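Local coordinates for protein exoglucanase A (Cellulomonas fimi, PDB 7CBD) that hydrolyses the beta-1,4-glucosidic linkages of cellulose with inversion of anomeric configuration, releasing cellobiose from the non-reducing chain ends through its family 6 catalytic domain, at residues A[147-152]-A[196-201]. Numbering follows the deposited sequence.
Sequences EPDSLP and SGWLGW
Pro152 and Leu199 have the nearest CA atoms of the two segments, 7.8 Å apart; no hydrogen bond crosses between loop 147-152 and segment 196-201, which meet mainly through side chains. Pro152 makes a CH-pi contact: its CB lies over one face of the Trp198 indole, 3.9 Å from the centroid of the six-membered ring and 22° off the ring normal. The Pro152 backbone C also lies against Trp198 CZ2 at 3.6 Å. Pro152 CB meets Leu199 CD1 at 3.4 Å, tighter than usual for two carbons, while Leu199 CD2 sits above the rim of that indole face, so proline and leucine share it. Both segments follow neighbouring parallel strands, 141-146 and 187-192, of the central sheet in the distorted alpha/beta barrel of glycoside hydrolase family 6, where loops after the strands form the active site. Asp149, the predicted proton donor, lies in loop 147-152. Its carboxylate is turned 64° from the indole plane, and OD1 approaches Trp198 CH2 obliquely at 3.6 Å while accepting a hydrogen bond from Asn153 ND2. Chi1 of Trp198, -176°, turns CG away from the backbone N, placing Pro152 CB and Asp149 OD1 on opposite sides of the ring plane; NE1 is hydrogen-bonded to Thr156 OG1. An alanine in place of Trp198 would remove the indole, which is likely to deprive Pro152 CB of its aromatic face and open a gap beside Asp149 OD1.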
# COMPACT_ATOMS: atom_id res chain seq x y z
N GLU A 147 -0.42 -9.05 -4.62
CA GLU A 147 -1.42 -9.51 -3.66
C GLU A 147 -1.24 -8.97 -2.25
O GLU A 147 -0.86 -9.71 -1.33
CB GLU A 147 -1.56 -11.04 -3.71
CG GLU A 147 -2.06 -11.55 -5.06
CD GLU A 147 -3.53 -11.28 -5.34
OE1 GLU A 147 -4.28 -10.87 -4.41
OE2 GLU A 147 -3.96 -11.48 -6.49
N PRO A 148 -1.55 -7.70 -2.04
CA PRO A 148 -1.59 -7.16 -0.67
C PRO A 148 -2.50 -7.99 0.23
O PRO A 148 -3.46 -8.62 -0.23
CB PRO A 148 -2.16 -5.74 -0.88
CG PRO A 148 -1.79 -5.40 -2.30
CD PRO A 148 -1.89 -6.69 -3.06
N ASP A 149 -2.19 -7.99 1.52
CA ASP A 149 -3.03 -8.64 2.53
C ASP A 149 -3.24 -10.13 2.26
O ASP A 149 -4.34 -10.65 2.42
CB ASP A 149 -4.37 -7.92 2.70
CG ASP A 149 -5.15 -8.41 3.89
OD1 ASP A 149 -4.52 -8.86 4.88
OD2 ASP A 149 -6.40 -8.40 3.83
N SER A 150 -2.17 -10.83 1.85
CA SER A 150 -2.31 -12.25 1.54
C SER A 150 -1.43 -13.12 2.43
O SER A 150 -1.85 -13.49 3.54
CB SER A 150 -2.07 -12.52 0.04
OG SER A 150 -0.75 -12.21 -0.37
N LEU A 151 -0.22 -13.43 1.97
CA LEU A 151 0.57 -14.50 2.59
C LEU A 151 0.80 -14.36 4.09
O LEU A 151 0.75 -15.39 4.79
CB LEU A 151 1.89 -14.70 1.83
CG LEU A 151 1.74 -15.30 0.44
CD1 LEU A 151 3.02 -15.13 -0.36
CD2 LEU A 151 1.36 -16.77 0.50
N PRO A 152 1.07 -13.17 4.65
CA PRO A 152 1.31 -13.10 6.10
C PRO A 152 0.10 -13.46 6.95
O PRO A 152 0.27 -13.68 8.16
CB PRO A 152 1.74 -11.65 6.31
CG PRO A 152 2.29 -11.21 4.97
CD PRO A 152 1.39 -11.90 3.98
N SER A 196 4.86 -2.82 9.61
CA SER A 196 5.45 -3.13 10.92
C SER A 196 4.39 -3.36 11.99
O SER A 196 4.65 -4.11 12.94
CB SER A 196 6.42 -2.04 11.36
OG SER A 196 5.82 -0.76 11.38
N GLY A 197 3.23 -2.72 11.89
CA GLY A 197 2.19 -2.92 12.88
C GLY A 197 1.50 -4.27 12.79
O GLY A 197 0.65 -4.58 13.63
N TRP A 198 1.85 -5.07 11.79
CA TRP A 198 1.35 -6.43 11.64
C TRP A 198 2.44 -7.46 11.86
O TRP A 198 2.24 -8.44 12.59
CB TRP A 198 0.76 -6.57 10.22
CG TRP A 198 0.10 -7.88 9.87
CD1 TRP A 198 -0.19 -8.92 10.71
CD2 TRP A 198 -0.34 -8.27 8.58
NE1 TRP A 198 -0.80 -9.94 10.01
CE2 TRP A 198 -0.90 -9.56 8.69
CE3 TRP A 198 -0.32 -7.65 7.32
CZ2 TRP A 198 -1.44 -10.24 7.60
CZ3 TRP A 198 -0.85 -8.33 6.24
CH2 TRP A 198 -1.39 -9.61 6.39
N LEU A 199 3.63 -7.24 11.28
CA LEU A 199 4.66 -8.27 11.22
C LEU A 199 5.97 -7.88 11.88
O LEU A 199 6.95 -8.61 11.76
CB LEU A 199 4.90 -8.69 9.76
CG LEU A 199 3.65 -9.11 8.99
CD1 LEU A 199 3.96 -9.31 7.52
CD2 LEU A 199 3.04 -10.37 9.62
N GLY A 200 6.02 -6.75 12.60
CA GLY A 200 7.30 -6.29 13.14
C GLY A 200 7.86 -7.16 14.25
O GLY A 200 9.08 -7.23 14.43
N TRP A 201 6.99 -7.81 15.03
CA TRP A 201 7.43 -8.73 16.07
C TRP A 201 8.28 -9.85 15.47
O TRP A 201 7.94 -10.39 14.41
CB TRP A 201 6.21 -9.36 16.76
CG TRP A 201 5.33 -8.36 17.44
CD1 TRP A 201 5.40 -7.96 18.75
CD2 TRP A 201 4.24 -7.62 16.86
NE1 TRP A 201 4.44 -7.02 19.01
CE2 TRP A 201 3.71 -6.80 17.87
CE3 TRP A 201 3.67 -7.59 15.58
CZ2 TRP A 201 2.63 -5.94 17.64
CZ3 TRP A 201 2.61 -6.72 15.35
CH2 TRP A 201 2.10 -5.92 16.37